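Local coordinates for fimbrial structural subunit (Actinomyces naeslundii, PDB 3QDH), which builds the shaft of Actinomyces type 2 fimbriae and mediates adhesion to streptococci and host cells during oral biofilm development, at residues S9-E12 / Q13-G17; V260-G264 / D265-T269. All blocks are in the same frame, centred on the assembly; numbering follows the deposited sequence.

Contact 1. Residues S9-E12 / Q13-G17; sequences SIQE and QKLNG
L15 folds back over E12, and N16 does the same toward Q11, where two overlapping beta turns, E12 to L15 and Q13 to N16, make a single helix-like turn. The backbone N of L15 donates to the carbonyl O of E12 at 3.1 Å, a bent bond whose donor stands above the carbonyl plane. On L15, CG lies beside the backbone N and anti to the carbonyl carbon (chi1 -54°), which lays the isobutyl group alongside the start of the E12 side chain: CG of L15 is 3.8 Å from CB of E12, and CD1 comes nearly as close. Beyond CG the E12 chain runs on extended, and its carboxylate leaves this apolar patch behind. The side chain of Q11 crosses that of L15 at about a right angle. It crosses N16 equally steeply, the two amide planes being turned about 50° against each other, and CB of Q11 lies 3.8 Å from OD1 of N16.

Q13 faces the other way. With CG anti to the backbone N (chi1 -163°) and a bend at chi2, its amide curls under the turn, and NE2 gives G17 O a nearly straight bond of 3.1 Å with the acceptor in the amide plane. NE2 also bonds to L23 O, so both acceptors fix the rotation of this buried amide. The carbonyl O of Q13 accepts both N16 N and G17 N, each at 2.8 Å, which ties the turn together.

The turn belongs to the loop between strands 7-8 and 23-31. Q11 pairs its backbone with K25 on strand 23-31, whereas Q13 packs inward on W158 of strand 154-165 and F227 of strand 220-230.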
loop_
_atom_site.group_PDB
_atom_site.type_symbol
_atom_site.label_atom_id
_atom_site.label_comp_id
_atom_site.label_asym_id
_atom_site.label_seq_id
_atom_site.Cartn_x
_atom_site.Cartn_y
_atom_site.Cartn_z
ATOM N N SER A 9 -5.829 -3.099 -8.356
ATOM C CA SER A 9 -4.498 -2.583 -8.655
ATOM C C SER A 9 -3.813 -2.118 -7.373
ATOM O O SER A 9 -4.286 -2.403 -6.260
ATOM C CB SER A 9 -4.584 -1.426 -9.662
ATOM O OG SER A 9 -3.292 -1.072 -10.137
ATOM N N ILE A 10 -2.685 -1.427 -7.533
ATOM C CA ILE A 10 -1.962 -0.801 -6.416
ATOM C C ILE A 10 -1.451 0.576 -6.848
ATOM O O ILE A 10 -0.896 0.725 -7.934
ATOM C CB ILE A 10 -0.715 -1.627 -5.953
ATOM C CG1 ILE A 10 -1.053 -3.107 -5.740
ATOM C CG2 ILE A 10 -0.128 -1.043 -4.660
ATOM C CD1 ILE A 10 0.198 -4.007 -5.573
ATOM N N GLN A 11 -1.650 1.577 -5.997
ATOM C CA GLN A 11 -1.068 2.894 -6.207
ATOM C C GLN A 11 0.461 2.825 -6.163
ATOM O O GLN A 11 1.022 2.156 -5.295
ATOM C CB GLN A 11 -1.530 3.848 -5.103
ATOM C CG GLN A 11 -2.611 4.826 -5.514
ATOM C CD GLN A 11 -2.443 6.166 -4.813
ATOM O OE1 GLN A 11 -2.218 6.221 -3.605
ATOM N NE2 GLN A 11 -2.533 7.253 -5.575
ATOM N N GLU A 12 1.118 3.511 -7.100
ATOM C CA GLU A 12 2.561 3.789 -7.016
ATOM C C GLU A 12 2.951 4.025 -5.562
ATOM O O GLU A 12 2.530 5.021 -4.970
ATOM C CB GLU A 12 2.893 5.074 -7.774
ATOM C CG GLU A 12 3.331 4.951 -9.206
ATOM C CD GLU A 12 4.048 6.216 -9.664
ATOM O OE1 GLU A 12 3.389 7.111 -10.254
ATOM O OE2 GLU A 12 5.266 6.331 -9.403
ATOM N N GLN A 13 3.767 3.146 -4.986
ATOM C CA GLN A 13 4.145 3.290 -3.574
ATOM C C GLN A 13 4.842 4.622 -3.243
ATOM O O GLN A 13 4.703 5.136 -2.128
ATOM C CB GLN A 13 4.996 2.105 -3.094
ATOM C CG GLN A 13 5.071 1.976 -1.569
ATOM C CD GLN A 13 3.693 1.847 -0.912
ATOM O OE1 GLN A 13 2.792 1.200 -1.450
ATOM N NE2 GLN A 13 3.535 2.458 0.255
ATOM N N LYS A 14 5.573 5.166 -4.218
ATOM C CA LYS A 14 6.227 6.478 -4.106
ATOM C C LYS A 14 5.273 7.553 -3.579
ATOM O O LYS A 14 5.634 8.350 -2.710
ATOM C CB LYS A 14 6.791 6.900 -5.468
ATOM C CG LYS A 14 7.609 8.181 -5.440
ATOM C CD LYS A 14 8.432 8.361 -6.714
ATOM C CE LYS A 14 8.987 9.781 -6.831
ATOM N NZ LYS A 14 9.735 10.225 -5.617
ATOM N N LEU A 15 4.048 7.549 -4.101
ATOM C CA LEU A 15 3.025 8.524 -3.721
ATOM C C LEU A 15 2.598 8.420 -2.262
ATOM O O LEU A 15 2.000 9.350 -1.714
ATOM C CB LEU A 15 1.802 8.371 -4.621
ATOM C CG LEU A 15 2.016 8.420 -6.134
ATOM C CD1 LEU A 15 0.676 8.227 -6.836
ATOM C CD2 LEU A 15 2.699 9.718 -6.585
ATOM N N ASN A 16 2.906 7.289 -1.632
ATOM C CA ASN A 16 2.492 7.045 -0.257
ATOM C C ASN A 16 3.656 6.881 0.727
ATOM O O ASN A 16 3.463 6.960 1.942
ATOM C CB ASN A 16 1.534 5.849 -0.198
ATOM C CG ASN A 16 0.283 6.054 -1.059
ATOM O OD1 ASN A 16 -0.026 5.236 -1.939
ATOM N ND2 ASN A 16 -0.430 7.156 -0.818
ATOM N N GLY A 17 4.861 6.670 0.200
ATOM C CA GLY A 17 6.057 6.553 1.044
ATOM C C GLY A 17 6.667 5.164 1.021
ATOM O O GLY A 17 5.954 4.158 1.067
#

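Contact 2. Residues V260-G264 / D265-T269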
loop_
_atom_site.group_PDB
_atom_site.type_symbol
_atom_site.label_atom_id
_atom_site.label_comp_id
_atom_site.label_asym_id
_atom_site.label_seq_id
_atom_site.Cartn_x
_atom_site.Cartn_y
_atom_site.Cartn_z
ATOM N N VAL A 260 34.836 10.265 14.095
ATOM C CA VAL A 260 34.936 10.988 12.826
ATOM C C VAL A 260 33.705 10.727 11.955
ATOM O O VAL A 260 33.361 9.572 11.685
ATOM C CB VAL A 260 36.220 10.594 12.038
ATOM C CG1 VAL A 260 36.265 11.276 10.670
ATOM C CG2 VAL A 260 37.473 10.927 12.837
ATOM N N LEU A 261 33.049 11.805 11.528
ATOM C CA LEU A 261 32.028 11.729 10.487
ATOM C C LEU A 261 32.701 11.960 9.131
ATOM O O LEU A 261 33.117 13.086 8.833
ATOM C CB LEU A 261 30.925 12.771 10.710
ATOM C CG LEU A 261 29.771 12.769 9.694
ATOM C CD1 LEU A 261 28.683 11.764 10.078
ATOM C CD2 LEU A 261 29.178 14.160 9.540
ATOM N N PRO A 262 32.812 10.896 8.308
ATOM C CA PRO A 262 33.527 10.975 7.030
ATOM C C PRO A 262 32.970 12.052 6.097
ATOM O O PRO A 262 31.765 12.326 6.111
ATOM C CB PRO A 262 33.324 9.581 6.430
ATOM C CG PRO A 262 33.068 8.702 7.596
ATOM C CD PRO A 262 32.271 9.545 8.539
ATOM N N ALA A 263 33.851 12.654 5.300
ATOM C CA ALA A 263 33.481 13.762 4.416
ATOM C C ALA A 263 32.907 13.282 3.084
ATOM O O ALA A 263 33.369 12.284 2.521
ATOM C CB ALA A 263 34.684 14.671 4.178
ATOM N N GLY A 264 31.899 14.001 2.592
ATOM C CA GLY A 264 31.282 13.711 1.294
ATOM C C GLY A 264 30.838 12.267 1.129
ATOM O O GLY A 264 30.018 11.767 1.907
ATOM N N ASP A 265 31.408 11.596 0.124
ATOM C CA ASP A 265 31.044 10.216 -0.235
ATOM C C ASP A 265 31.397 9.188 0.837
ATOM O O ASP A 265 30.922 8.049 0.785
ATOM C CB ASP A 265 31.719 9.781 -1.546
ATOM C CG ASP A 265 31.674 10.844 -2.625
ATOM O OD1 ASP A 265 31.007 11.885 -2.423
ATOM O OD2 ASP A 265 32.326 10.641 -3.686
ATOM N N GLY A 266 32.243 9.573 1.790
ATOM C CA GLY A 266 32.646 8.672 2.864
ATOM C C GLY A 266 31.489 8.265 3.759
ATOM O O GLY A 266 31.484 7.167 4.310
ATOM N N ALA A 267 30.509 9.156 3.892
ATOM C CA ALA A 267 29.370 8.959 4.789
ATOM C C ALA A 267 28.116 8.423 4.082
ATOM O O ALA A 267 27.033 8.381 4.677
ATOM C CB ALA A 267 29.053 10.262 5.524
ATOM N N VAL A 268 28.271 8.009 2.824
ATOM C CA VAL A 268 27.156 7.515 2.006
ATOM C C VAL A 268 27.323 6.024 1.683
ATOM O O VAL A 268 28.343 5.612 1.133
ATOM C CB VAL A 268 27.002 8.348 0.698
ATOM C CG1 VAL A 268 25.956 7.735 -0.227
ATOM C CG2 VAL A 268 26.651 9.808 1.011
ATOM N N THR A 269 26.312 5.225 2.025
ATOM C CA THR A 269 26.358 3.776 1.824
ATOM C C THR A 269 25.182 3.271 0.972
ATOM O O THR A 269 24.020 3.495 1.321
ATOM C CB THR A 269 26.391 3.025 3.180
ATOM O OG1 THR A 269 27.472 3.524 3.977
ATOM C CG2 THR A 269 26.568 1.520 2.979
#
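G264, A267 and P262 bear most of this contact, a 3-10 turn leading into strand 268-274. The carbonyl O of G264 takes a weak bond of 3.3 Å from A267 N, while the preceding carbonyl, A263 O, accepts G266 N at 3.0 Å. In that firmer bond the donor sits about 40° above the carbonyl plane. G264 has a positive phi (52°), a backbone shape that favours glycine. The side chain of D265 sets out away from residues 260-264, yet its OD1 stays 3.6 Å from G264 C.

P262 supplies the apolar wall. CB of P262 rests 3.5 Å from C of G266, and the proline CG lies a little farther from the same peptide. G266 has no side chain to obstruct the ring. A267, the buried residue of the group, brings its CB to 3.5 Å from P262 O, and this CB of A267 meets CB of P262 at 4.4 Å. CG2 of V268 grazes G264 O at 4.0 Å. The backbone of A267 also pairs with E252 of strand 245-254, which P262 touches as well.

With no salt bridge or side-chain hydrogen bond across it, the contact is consistent with a turn held by consecutive i to i+3 backbone bonds, one of them weak, where glycines give room and P262 and A267 supply small apolar surfaces.

Contact 1 and contact 2 are both local turns, but in different parts of this two-module fragment. Residues 9-17 belong to the Sgo0707 N2-like module and lie near the middle of the elongated chain, about 6 Å from its centre. Residues 260-269 belong to the SpaA-like prealbumin-fold module, about 33 Å from that centre. The two contact centres are 31 Å apart and their nearest atoms about 17 Å, so they do not touch. Contact 1 meets strands 154-165 and 220-230 of the following module, whereas contact 2 lies toward its far end. Both lie away from the zinc bound by D70, D73 and E90.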